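Local atomic coordinates of inosine-uridine preferring nucleoside hydrolase family protein (Bacillus anthracis, PDB entry 2C40), a protein that has the mixed alpha/beta fold of its nucleoside hydrolase family and holds a calcium ion and alpha-D-ribofuranose in one pocket. Residues A[189-194]-A[284-289]; A[53-58]-A[87-92]; A[177-182]-A[269-274]; A[140-145]-A[185-190]. All coordinates share one frame; numbering follows the deposited sequence.

Contact 1. Residues A[189-194]-A[284-289]; sequences IEIDLI and DGRPVH
Arg286 grips Ile189 O end-on with two nitrogens while the same guanidinium holds Pro287 O, of its own strand, side-on. In the end-on grip NH2 donates at 2.9 Å and NH1 at 3.2 Å to Ile189 O. In the side-on one NE and NH2 share Pro287 O, NH2 at 2.8 Å. Both oxygens lie close to the guanidinium plane, and NH1 also donates to a third carbonyl, Trp185 O, so the flat group is fixed in rotation. CD1 of Ile191 sits over the centre of one face, 3.7 Å from Arg286 CZ, an apolar branch suited to a surface that offers no N-H. A second polar pair joins Glu190 and His289: His289 NE2 donates to Glu190 OE1 at 2.8 Å, nearly straight (174°) and in the ring plane, while His289 ND1 is taken up by Thr264 OG1. A water links Glu190 OE1, Ile191 N and Pro287 O. Beyond these side chains the backbones pair, His289 N to Ile191 O and Leu193 N to His289 O, both at 2.9 Å. The branched, buried Val288 turns CG2 to Ile191 CB and CG1 to Leu193 CG, the latter at 3.6 Å. This is the parallel bridge by which strand 286-292 joins strand 191-194, at the place where the parallel part of the mixed sheet gives way to its antiparallel end.

Contact 2. Residues A[53-58]-A[87-92]; sequences DRFGKN and LPILNE
Ile89 meets Arg54, in the conformer given of the two deposited, both by its carbonyl and by the tip of its side chain. In that conformer Ile89 O accepts from Arg54 NH1 at 2.7 Å, in the carbonyl plane and on a lone pair, although the oxygen is tilted 30° from the guanidinium plane. CG1 of Ile89 stands anti to the backbone N (chi1 160°), and from it CD1 reaches over the centre of one guanidinium face. The same CD1 lies 3.6 Å from Phe55 CZ, so the isoleucine's terminal methyl lies against both a flat cation and an aromatic ring. Phe55 in turn has Arg54 CG, as modelled in this conformer, over the centre of one face, and Phe19 and Phe223 enclose it further, a surrounding that suits a large apolar ring. Leu90 follows with a lighter touch, its CD2 4.2 Å from Phe55 CE1, and it packs also on Ile51 of helix 41-55. Glu92 closes the segment with a salt bridge to the same conformer: Arg54 NH1 reaches OE1 on its anti side, at 2.7 Å, with a weak second bond from NH2 at 3.2 Å. Its extended chain carries the carboxylate far enough to meet Arg216 of the second subunit as well, and this shared charge probably offsets the closeness of Arg54 to that second arginine. The whole is a helix end packed on a short, weakly bonded helix, 88-91, at the subunit interface of the dimer.

Contact 3. Residues A[177-182]-A[269-274]; sequences DPEAVA and VHTYGP
Pro178, whose O accepts from Ala182 N at 3.1 Å in the first turn of helix 178-186, leans its ring on His270 O, and the turn as a whole lies against the end of strand 261-269 at Val269 and the loop that follows. Proline suits the opening residue of a helix, where no backbone N-H is needed, and its ring turns into the loop: Pro178 CB rests 3.7 Å from His270 O and 3.9 Å from Thr271 O. One turn on, Val181 and Val269 cross at about a right angle. Val181 CG1, anti to the backbone N (chi1 -178°), meets both methyls of Val269, 3.6 Å from CG1. Its 3.2 Å separation from Val269 CG2 is tighter than usual van der Waals contact and may partly reflect the model. At the exposed margin Glu179 contributes its aliphatic part, CG lying 3.8 Å from Thr271 OG1. On the loop's far flank His270 points away, its ND1 hydrogen-bonded to Ser275 OG. Asp177 holds the N-cap position, where OD1 takes a weak bond from Ala180 N. The arrangement is a capped helix N-terminus packed on the loop of a beta hairpin, the one joining antiparallel strands 261-269 and 279-281.

Contact 4. Residues A[140-145]-A[185-190]; sequences IIENKI and WEANIE
Glu142 and Asn188 meet where two helix-to-strand connections of the alpha/beta fold run side by side, one leading into strand 145-151 and the other into its parallel neighbour 191-194. Asn188 N donates to Glu142 OE2 at 2.9 Å, with an N-H...O angle of 151°. The nitrogen approaches from well above the carboxylate plane, 70° out of it. Asn188 is the centre of an inverse gamma turn just after helix 178-186, and in this turn its N is directed to Glu142 OE2; a glutamate, extended beyond CG, is long enough to meet it from the 3-10 segment. The same OE2 lies 3.4 Å from Ala187 CB, where a small methyl lets the carboxylate come close, and OE1 rests on Asn188 CB at 3.6 Å. Beneath this polar pair the contact is apolar. Ile189 CD1 touches Ile145 CD1 at 3.4 Å, tighter than usual for two carbons, and also lies 3.9 Å from Glu142 CG, with Leu135 of helix 129-137 against both Glu142 and Ile189. Beta-branched isoleucines suit residues entering or just before strands. A water bridges the two segments at their C-terminal ends, donating to Ile145 O at 3.1 Å and accepting from Glu190 N at 2.8 Å.

Contacts 1, 3 and 4 are neighbours around helix 178-186 and the strand after it. Contacts 1 and 4 share Ile189 and Glu190, their centres 12 Å apart, and Arg286 NH1 lies 3.2 Å from Trp185 O. The ring of Trp185 also touches contact 3, its CG 3.9 Å from Val269 CG2. The side chains of Leu193 in contact 1 and Val181 in contact 3 each lie about 11 Å from the bound alpha-D-ribofuranose and about 13 Å from the calcium ion held by Asp9, Asp14, Thr125 and Asp247. Contact 2 stands apart on the opposite side of the chain's centre, its centre 36 Å from that of contact 1, facing the second subunit.

Contact 1. Residues A[189-194]-A[284-289]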
loop_
_atom_site.group_PDB
_atom_site.type_symbol
_atom_site.label_atom_id
_atom_site.label_comp_id
_atom_site.label_asym_id
_atom_site.label_seq_id
_atom_site.Cartn_x
_atom_site.Cartn_y
_atom_site.Cartn_z
ATOM N N ILE A 189 17.240 -20.810 28.178
ATOM C CA ILE A 189 15.836 -20.624 27.886
ATOM C C ILE A 189 15.384 -21.655 26.866
ATOM O O ILE A 189 16.185 -22.043 26.022
ATOM C CB ILE A 189 15.688 -19.194 27.323
ATOM C CG1 ILE A 189 15.539 -18.217 28.487
ATOM C CG2 ILE A 189 14.542 -19.081 26.336
ATOM C CD1 ILE A 189 16.066 -16.857 28.155
ATOM N N GLU A 190 14.122 -22.096 26.947
ATOM C CA GLU A 190 13.499 -22.911 25.877
ATOM C C GLU A 190 13.051 -22.034 24.650
ATOM O O GLU A 190 12.466 -20.951 24.813
ATOM C CB GLU A 190 12.313 -23.749 26.411
ATOM C CG GLU A 190 12.660 -24.987 27.342
ATOM C CD GLU A 190 13.793 -25.903 26.791
ATOM O OE1 GLU A 190 13.633 -26.493 25.692
ATOM O OE2 GLU A 190 14.871 -26.002 27.447
ATOM N N ILE A 191 13.341 -22.523 23.445
ATOM C CA ILE A 191 13.083 -21.798 22.187
ATOM C C ILE A 191 12.252 -22.634 21.217
ATOM O O ILE A 191 12.653 -23.733 20.798
ATOM C CB ILE A 191 14.401 -21.383 21.451
ATOM C CG1 ILE A 191 15.340 -20.616 22.395
ATOM C CG2 ILE A 191 14.119 -20.528 20.238
ATOM C CD1 ILE A 191 16.520 -20.104 21.751
ATOM N N ASP A 192 11.058 -22.113 20.920
ATOM C CA ASP A 192 10.259 -22.549 19.820
ATOM C C ASP A 192 10.561 -21.620 18.618
ATOM O O ASP A 192 10.481 -20.383 18.727
ATOM C CB ASP A 192 8.764 -22.521 20.179
ATOM C CG ASP A 192 8.403 -23.400 21.421
ATOM O OD1 ASP A 192 9.053 -24.429 21.706
ATOM O OD2 ASP A 192 7.424 -23.032 22.103
ATOM N N LEU A 193 10.896 -22.245 17.488
ATOM C CA LEU A 193 11.274 -21.566 16.226
ATOM C C LEU A 193 10.217 -21.766 15.162
ATOM O O LEU A 193 9.931 -22.910 14.792
ATOM C CB LEU A 193 12.512 -22.179 15.568
ATOM C CG LEU A 193 13.864 -21.519 15.615
ATOM C CD1 LEU A 193 14.770 -22.098 14.537
ATOM C CD2 LEU A 193 13.758 -20.001 15.510
ATOM N N ILE A 194 9.670 -20.656 14.667
ATOM C CA ILE A 194 8.953 -20.666 13.376
ATOM C C ILE A 194 9.967 -20.210 12.282
ATOM O O ILE A 194 10.307 -19.025 12.152
ATOM C CB ILE A 194 7.654 -19.829 13.419
ATOM C CG1 ILE A 194 6.616 -20.505 14.305
ATOM C CG2 ILE A 194 7.055 -19.643 12.032
ATOM C CD1 ILE A 194 6.887 -20.433 15.800
ATOM N N ASP A 284 26.354 -31.038 18.087
ATOM C CA ASP A 284 26.917 -30.240 19.167
ATOM C C ASP A 284 26.072 -29.026 19.636
ATOM O O ASP A 284 26.306 -28.510 20.739
ATOM C CB ASP A 284 28.259 -29.680 18.697
ATOM N N GLY A 285 25.133 -28.545 18.826
ATOM C CA GLY A 285 24.434 -27.286 19.116
ATOM C C GLY A 285 23.422 -27.341 20.249
ATOM O O GLY A 285 23.352 -28.303 20.954
ATOM N N ARG A 286 22.664 -26.265 20.433
ATOM C CA ARG A 286 21.660 -26.174 21.477
ATOM C C ARG A 286 20.247 -26.513 20.944
ATOM O O ARG A 286 19.942 -26.328 19.749
ATOM C CB ARG A 286 21.662 -24.795 22.129
ATOM C CG ARG A 286 21.215 -23.665 21.217
ATOM C CD ARG A 286 20.477 -22.569 22.015
ATOM N NE ARG A 286 19.172 -23.022 22.395
ATOM C CZ ARG A 286 18.485 -22.660 23.476
ATOM N NH1 ARG A 286 18.905 -21.729 24.335
ATOM N NH2 ARG A 286 17.320 -23.261 23.672
ATOM N N PRO A 287 19.405 -27.083 21.819
ATOM C CA PRO A 287 18.062 -27.499 21.431
ATOM C C PRO A 287 17.082 -26.367 21.086
ATOM O O PRO A 287 16.931 -25.366 21.814
ATOM C CB PRO A 287 17.599 -28.327 22.633
ATOM C CG PRO A 287 18.414 -27.798 23.776
ATOM C CD PRO A 287 19.726 -27.509 23.202
ATOM N N VAL A 288 16.422 -26.582 19.959
ATOM C CA VAL A 288 15.466 -25.671 19.413
ATOM C C VAL A 288 14.315 -26.540 18.904
ATOM O O VAL A 288 14.526 -27.575 18.292
ATOM C CB VAL A 288 16.168 -24.751 18.345
ATOM C CG1 VAL A 288 15.318 -24.377 17.301
ATOM C CG2 VAL A 288 16.715 -23.482 19.012
ATOM N N HIS A 289 13.097 -26.097 19.186
ATOM C CA HIS A 289 11.859 -26.798 18.846
ATOM C C HIS A 289 11.229 -26.158 17.607
ATOM O O HIS A 289 10.576 -25.136 17.662
ATOM C CB HIS A 289 10.922 -26.749 20.061
ATOM C CG HIS A 289 11.589 -27.172 21.337
ATOM N ND1 HIS A 289 11.942 -28.479 21.593
ATOM C CD2 HIS A 289 12.001 -26.455 22.408
ATOM C CE1 HIS A 289 12.530 -28.549 22.773
ATOM N NE2 HIS A 289 12.585 -27.334 23.283
HETATM O O HOH W 1 15.027 -25.064 23.501
#

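Contact 2. Residues A[53-58]-A[87-92]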
loop_
_atom_site.group_PDB
_atom_site.type_symbol
_atom_site.label_atom_id
_atom_site.label_comp_id
_atom_site.label_asym_id
_atom_site.label_seq_id
_atom_site.Cartn_x
_atom_site.Cartn_y
_atom_site.Cartn_z
ATOM N N ASP A 53 -5.904 0.575 21.026
ATOM C CA ASP A 53 -7.084 1.393 21.276
ATOM C C ASP A 53 -8.364 0.808 20.682
ATOM O O ASP A 53 -9.364 0.643 21.383
ATOM C CB ASP A 53 -6.945 2.803 20.673
ATOM C CG ASP A 53 -6.025 3.699 21.462
ATOM O OD1 ASP A 53 -5.366 3.231 22.389
ATOM O OD2 ASP A 53 -5.936 4.891 21.127
ATOM N N ARG A 54 -8.345 0.531 19.387
ATOM C CA ARG A 54 -9.567 0.129 18.698
ATOM C C ARG A 54 -9.977 -1.305 19.040
ATOM O O ARG A 54 -11.166 -1.581 19.256
ATOM C CB ARG A 54 -9.416 0.271 17.195
ATOM C CG ARG A 54 -10.679 -0.075 16.415
ATOM C CD ARG A 54 -11.316 1.145 15.762
ATOM N NE ARG A 54 -12.681 0.861 15.308
ATOM C CZ ARG A 54 -13.333 1.543 14.359
ATOM N NH1 ARG A 54 -12.733 2.551 13.717
ATOM N NH2 ARG A 54 -14.582 1.194 14.031
ATOM N N PHE A 55 -8.997 -2.199 19.116
ATOM C CA PHE A 55 -9.267 -3.622 19.157
ATOM C C PHE A 55 -8.775 -4.324 20.418
ATOM O O PHE A 55 -8.956 -5.530 20.556
ATOM C CB PHE A 55 -8.629 -4.280 17.929
ATOM C CG PHE A 55 -9.154 -3.787 16.618
ATOM C CD1 PHE A 55 -8.274 -3.320 15.633
ATOM C CD2 PHE A 55 -10.518 -3.827 16.322
ATOM C CE1 PHE A 55 -8.744 -2.881 14.418
ATOM C CE2 PHE A 55 -10.986 -3.391 15.084
ATOM C CZ PHE A 55 -10.091 -2.916 14.139
ATOM N N GLY A 56 -8.176 -3.582 21.337
ATOM C CA GLY A 56 -7.607 -4.172 22.546
ATOM C C GLY A 56 -8.613 -4.188 23.681
ATOM O O GLY A 56 -9.724 -3.697 23.510
ATOM N N LYS A 57 -8.202 -4.750 24.825
ATOM C CA LYS A 57 -9.036 -4.876 26.029
ATOM C C LYS A 57 -8.464 -4.034 27.196
ATOM O O LYS A 57 -8.866 -2.901 27.420
ATOM C CB LYS A 57 -9.128 -6.357 26.423
ATOM N N ASN A 58 -7.512 -4.576 27.937
ATOM C CA ASN A 58 -7.024 -3.893 29.124
ATOM C C ASN A 58 -6.143 -2.715 28.691
ATOM O O ASN A 58 -5.859 -2.547 27.494
ATOM C CB ASN A 58 -6.296 -4.886 30.052
ATOM N N LEU A 87 -4.570 3.939 7.804
ATOM C CA LEU A 87 -5.873 3.348 7.484
ATOM C C LEU A 87 -7.034 3.977 8.340
ATOM O O LEU A 87 -6.888 4.161 9.567
ATOM C CB LEU A 87 -5.822 1.824 7.655
ATOM C CG LEU A 87 -5.042 0.932 6.687
ATOM C CD1 LEU A 87 -5.150 -0.481 7.158
ATOM C CD2 LEU A 87 -5.511 1.059 5.249
ATOM N N PRO A 88 -8.176 4.306 7.685
ATOM C CA PRO A 88 -9.246 5.029 8.382
ATOM C C PRO A 88 -9.774 4.293 9.626
ATOM O O PRO A 88 -10.000 4.914 10.668
ATOM C CB PRO A 88 -10.314 5.161 7.313
ATOM C CG PRO A 88 -9.542 5.086 6.010
ATOM C CD PRO A 88 -8.536 4.056 6.268
ATOM N N ILE A 89 -9.952 2.986 9.521
ATOM C CA ILE A 89 -10.369 2.187 10.666
ATOM C C ILE A 89 -9.571 2.561 11.934
ATOM O O ILE A 89 -10.127 2.616 13.006
ATOM C CB ILE A 89 -10.341 0.635 10.353
ATOM C CG1 ILE A 89 -10.296 -0.207 11.604
ATOM C CG2 ILE A 89 -9.095 0.198 9.631
ATOM C CD1 ILE A 89 -11.521 -0.163 12.368
ATOM N N LEU A 90 -8.280 2.844 11.767
ATOM C CA LEU A 90 -7.361 3.141 12.877
ATOM C C LEU A 90 -7.304 4.604 13.308
ATOM O O LEU A 90 -6.719 4.911 14.341
ATOM C CB LEU A 90 -5.936 2.709 12.480
ATOM C CG LEU A 90 -5.733 1.207 12.380
ATOM C CD1 LEU A 90 -4.220 0.900 12.212
ATOM C CD2 LEU A 90 -6.308 0.495 13.602
ATOM N N ASN A 91 -7.870 5.487 12.484
ATOM C CA ASN A 91 -7.856 6.932 12.692
ATOM C C ASN A 91 -9.242 7.513 12.973
ATOM O O ASN A 91 -9.382 8.714 13.198
ATOM C CB ASN A 91 -7.281 7.630 11.457
ATOM C CG ASN A 91 -5.828 7.319 11.259
ATOM O OD1 ASN A 91 -4.977 7.806 11.983
ATOM N ND2 ASN A 91 -5.534 6.484 10.290
ATOM N N GLU A 92 -10.255 6.652 12.951
ATOM C CA GLU A 92 -11.622 7.067 13.130
ATOM C C GLU A 92 -11.882 7.785 14.481
ATOM O O GLU A 92 -12.703 8.700 14.521
ATOM C CB GLU A 92 -12.578 5.864 12.954
ATOM C CG GLU A 92 -14.027 6.337 12.749
ATOM C CD GLU A 92 -15.041 5.243 12.536
ATOM O OE1 GLU A 92 -14.689 4.053 12.592
ATOM O OE2 GLU A 92 -16.225 5.590 12.321
#

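Contact 3. Residues A[177-182]-A[269-274]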
loop_
_atom_site.group_PDB
_atom_site.type_symbol
_atom_site.label_atom_id
_atom_site.label_comp_id
_atom_site.label_asym_id
_atom_site.label_seq_id
_atom_site.Cartn_x
_atom_site.Cartn_y
_atom_site.Cartn_z
ATOM N N ASP A 177 20.569 -9.019 12.954
ATOM C CA ASP A 177 21.514 -8.985 14.064
ATOM C C ASP A 177 21.874 -10.428 14.506
ATOM O O ASP A 177 21.235 -11.002 15.426
ATOM C CB ASP A 177 20.902 -8.203 15.215
ATOM C CG ASP A 177 21.898 -7.933 16.310
ATOM O OD1 ASP A 177 22.992 -8.488 16.181
ATOM O OD2 ASP A 177 21.616 -7.144 17.245
ATOM N N PRO A 178 22.866 -11.018 13.841
ATOM C CA PRO A 178 23.335 -12.380 14.138
ATOM C C PRO A 178 23.918 -12.565 15.530
ATOM O O PRO A 178 23.796 -13.667 16.113
ATOM C CB PRO A 178 24.391 -12.629 13.063
ATOM C CG PRO A 178 24.103 -11.612 12.003
ATOM C CD PRO A 178 23.582 -10.433 12.689
ATOM N N GLU A 179 24.517 -11.504 16.069
ATOM C CA GLU A 179 25.105 -11.531 17.402
ATOM C C GLU A 179 24.017 -11.692 18.466
ATOM O O GLU A 179 24.195 -12.412 19.441
ATOM C CB GLU A 179 25.934 -10.274 17.609
ATOM C CG GLU A 179 27.139 -10.310 16.660
ATOM C CD GLU A 179 27.912 -9.001 16.535
ATOM O OE1 GLU A 179 27.313 -7.918 16.248
ATOM O OE2 GLU A 179 29.157 -9.067 16.664
ATOM N N ALA A 180 22.885 -11.032 18.258
ATOM C CA ALA A 180 21.792 -11.155 19.158
ATOM C C ALA A 180 21.275 -12.583 19.211
ATOM O O ALA A 180 20.833 -13.037 20.267
ATOM C CB ALA A 180 20.690 -10.245 18.755
ATOM N N VAL A 181 21.272 -13.262 18.060
ATOM C CA VAL A 181 20.753 -14.623 17.960
ATOM C C VAL A 181 21.673 -15.520 18.765
ATOM O O VAL A 181 21.201 -16.337 19.590
ATOM C CB VAL A 181 20.632 -15.138 16.509
ATOM C CG1 VAL A 181 20.046 -16.532 16.511
ATOM C CG2 VAL A 181 19.756 -14.229 15.672
ATOM N N ALA A 182 22.978 -15.333 18.562
ATOM C CA ALA A 182 23.999 -16.054 19.320
ATOM C C ALA A 182 23.830 -15.915 20.835
ATOM O O ALA A 182 23.823 -16.920 21.546
ATOM C CB ALA A 182 25.368 -15.622 18.880
ATOM N N VAL A 269 24.066 -20.687 15.403
ATOM C CA VAL A 269 23.946 -19.574 14.479
ATOM C C VAL A 269 25.361 -19.107 14.145
ATOM O O VAL A 269 26.210 -19.029 15.053
ATOM C CB VAL A 269 23.316 -18.293 15.056
ATOM C CG1 VAL A 269 22.429 -17.553 13.967
ATOM C CG2 VAL A 269 22.578 -18.512 16.340
ATOM N N HIS A 270 25.581 -18.785 12.862
ATOM C CA HIS A 270 26.802 -18.123 12.408
ATOM C C HIS A 270 26.659 -16.670 12.693
ATOM O O HIS A 270 25.608 -16.091 12.472
ATOM C CB HIS A 270 27.058 -18.303 10.914
ATOM C CG HIS A 270 27.397 -19.708 10.522
ATOM N ND1 HIS A 270 27.752 -20.059 9.237
ATOM C CD2 HIS A 270 27.433 -20.852 11.243
ATOM C CE1 HIS A 270 27.991 -21.362 9.188
ATOM N NE2 HIS A 270 27.782 -21.867 10.385
ATOM N N THR A 271 27.756 -16.081 13.161
ATOM C CA THR A 271 27.767 -14.729 13.721
ATOM C C THR A 271 28.491 -13.719 12.816
ATOM O O THR A 271 28.247 -12.512 12.935
ATOM C CB THR A 271 28.382 -14.742 15.195
ATOM O OG1 THR A 271 28.899 -13.458 15.537
ATOM C CG2 THR A 271 29.558 -15.677 15.309
ATOM N N TYR A 272 29.340 -14.198 11.898
ATOM C CA TYR A 272 30.262 -13.342 11.147
ATOM C C TYR A 272 30.554 -13.880 9.748
ATOM O O TYR A 272 30.337 -15.066 9.468
ATOM C CB TYR A 272 31.574 -13.190 11.940
ATOM N N GLY A 273 31.026 -13.000 8.859
ATOM C CA GLY A 273 31.405 -13.407 7.495
ATOM C C GLY A 273 30.207 -13.535 6.584
ATOM O O GLY A 273 29.116 -13.116 6.952
ATOM N N PRO A 274 30.396 -14.101 5.376
ATOM C CA PRO A 274 29.320 -14.148 4.381
ATOM C C PRO A 274 28.100 -14.996 4.752
ATOM O O PRO A 274 27.065 -14.822 4.130
ATOM C CB PRO A 274 30.015 -14.772 3.179
ATOM C CG PRO A 274 31.125 -15.614 3.827
ATOM C CD PRO A 274 31.635 -14.706 4.853
#

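Contact 4. Residues A[140-145]-A[185-190]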
loop_
_atom_site.group_PDB
_atom_site.type_symbol
_atom_site.label_atom_id
_atom_site.label_comp_id
_atom_site.label_asym_id
_atom_site.label_seq_id
_atom_site.Cartn_x
_atom_site.Cartn_y
_atom_site.Cartn_z
ATOM N N ILE A 140 19.179 -12.467 35.128
ATOM C CA ILE A 140 18.159 -12.993 36.063
ATOM C C ILE A 140 16.815 -13.272 35.361
ATOM O O ILE A 140 16.044 -14.131 35.759
ATOM C CB ILE A 140 17.902 -11.977 37.231
ATOM C CG1 ILE A 140 17.038 -12.597 38.320
ATOM C CG2 ILE A 140 17.331 -10.616 36.686
ATOM C CD1 ILE A 140 16.768 -11.691 39.468
ATOM N N ILE A 141 16.569 -12.535 34.303
ATOM C CA ILE A 141 15.360 -12.623 33.510
ATOM C C ILE A 141 15.089 -14.032 32.905
ATOM O O ILE A 141 13.935 -14.429 32.693
ATOM C CB ILE A 141 15.479 -11.532 32.419
ATOM C CG1 ILE A 141 14.346 -10.549 32.532
ATOM C CG2 ILE A 141 15.830 -12.061 31.026
ATOM C CD1 ILE A 141 14.739 -9.399 33.360
ATOM N N GLU A 142 16.143 -14.813 32.691
ATOM C CA GLU A 142 15.958 -16.232 32.374
ATOM C C GLU A 142 14.963 -16.902 33.330
ATOM O O GLU A 142 14.166 -17.724 32.911
ATOM C CB GLU A 142 17.274 -16.990 32.481
ATOM C CG GLU A 142 18.243 -16.619 31.382
ATOM C CD GLU A 142 19.551 -17.382 31.497
ATOM O OE1 GLU A 142 19.805 -18.024 32.546
ATOM O OE2 GLU A 142 20.326 -17.322 30.521
ATOM N N ASN A 143 15.014 -16.529 34.608
ATOM C CA ASN A 143 14.118 -17.062 35.629
ATOM C C ASN A 143 12.657 -16.735 35.409
ATOM O O ASN A 143 11.799 -17.439 35.931
ATOM C CB ASN A 143 14.471 -16.507 37.011
ATOM C CG ASN A 143 15.870 -16.866 37.445
ATOM O OD1 ASN A 143 16.507 -17.725 36.832
ATOM N ND2 ASN A 143 16.356 -16.221 38.519
ATOM N N LYS A 144 12.363 -15.659 34.684
ATOM C CA LYS A 144 10.977 -15.268 34.414
ATOM C C LYS A 144 10.474 -15.601 32.999
ATOM O O LYS A 144 9.342 -15.249 32.636
ATOM C CB LYS A 144 10.795 -13.778 34.694
ATOM C CG LYS A 144 11.074 -13.391 36.143
ATOM C CD LYS A 144 10.205 -14.099 37.186
ATOM C CE LYS A 144 8.815 -13.515 37.251
ATOM N NZ LYS A 144 8.772 -12.274 38.086
ATOM N N ILE A 145 11.312 -16.256 32.198
ATOM C CA ILE A 145 10.963 -16.627 30.825
ATOM C C ILE A 145 10.485 -18.066 30.755
ATOM O O ILE A 145 11.261 -18.997 30.936
ATOM C CB ILE A 145 12.179 -16.431 29.858
ATOM C CG1 ILE A 145 12.415 -14.940 29.636
ATOM C CG2 ILE A 145 11.929 -17.061 28.503
ATOM C CD1 ILE A 145 13.836 -14.591 29.268
ATOM N N TRP A 185 20.754 -17.654 21.923
ATOM C CA TRP A 185 21.065 -19.071 21.842
ATOM C C TRP A 185 21.918 -19.552 23.030
ATOM O O TRP A 185 21.775 -20.703 23.425
ATOM C CB TRP A 185 21.790 -19.411 20.549
ATOM C CG TRP A 185 21.023 -20.157 19.473
ATOM C CD1 TRP A 185 21.407 -21.325 18.866
ATOM C CD2 TRP A 185 19.789 -19.783 18.856
ATOM N NE1 TRP A 185 20.510 -21.690 17.927
ATOM C CE2 TRP A 185 19.505 -20.759 17.885
ATOM C CE3 TRP A 185 18.896 -18.714 19.027
ATOM C CZ2 TRP A 185 18.376 -20.705 17.089
ATOM C CZ3 TRP A 185 17.764 -18.685 18.262
ATOM C CH2 TRP A 185 17.512 -19.674 17.301
ATOM N N GLU A 186 22.769 -18.706 23.603
ATOM C CA GLU A 186 23.550 -19.154 24.733
ATOM C C GLU A 186 22.745 -19.105 26.046
ATOM O O GLU A 186 23.109 -19.774 26.991
ATOM C CB GLU A 186 24.904 -18.429 24.837
ATOM C CG GLU A 186 24.813 -16.936 24.964
ATOM C CD GLU A 186 26.177 -16.273 25.256
ATOM O OE1 GLU A 186 26.634 -16.292 26.431
ATOM O OE2 GLU A 186 26.763 -15.712 24.318
ATOM N N ALA A 187 21.666 -18.336 26.111
ATOM C CA ALA A 187 20.853 -18.267 27.336
ATOM C C ALA A 187 20.216 -19.623 27.688
ATOM O O ALA A 187 19.901 -20.464 26.809
ATOM C CB ALA A 187 19.753 -17.203 27.204
ATOM N N ASN A 188 20.007 -19.799 28.984
ATOM C CA ASN A 188 19.266 -20.928 29.501
ATOM C C ASN A 188 17.745 -20.677 29.394
ATOM O O ASN A 188 17.055 -20.381 30.377
ATOM C CB ASN A 188 19.704 -21.243 30.942
ATOM C CG ASN A 188 19.153 -22.554 31.447
ATOM O OD1 ASN A 188 18.776 -23.431 30.681
ATOM N ND2 ASN A 188 19.106 -22.693 32.742
ATOM N N ILE A 189 17.240 -20.810 28.178
ATOM C CA ILE A 189 15.836 -20.624 27.886
ATOM C C ILE A 189 15.384 -21.655 26.866
ATOM O O ILE A 189 16.185 -22.043 26.022
ATOM C CB ILE A 189 15.688 -19.194 27.323
ATOM C CG1 ILE A 189 15.539 -18.217 28.487
ATOM C CG2 ILE A 189 14.542 -19.081 26.336
ATOM C CD1 ILE A 189 16.066 -16.857 28.155
ATOM N N GLU A 190 14.122 -22.096 26.947
ATOM C CA GLU A 190 13.499 -22.911 25.877
ATOM C C GLU A 190 13.051 -22.034 24.650
ATOM O O GLU A 190 12.466 -20.951 24.813
ATOM C CB GLU A 190 12.313 -23.749 26.411
ATOM C CG GLU A 190 12.660 -24.987 27.342
ATOM C CD GLU A 190 13.793 -25.903 26.791
ATOM O OE1 GLU A 190 13.633 -26.493 25.692
ATOM O OE2 GLU A 190 14.871 -26.002 27.447
HETATM O O HOH W 2 12.604 -21.086 29.043
#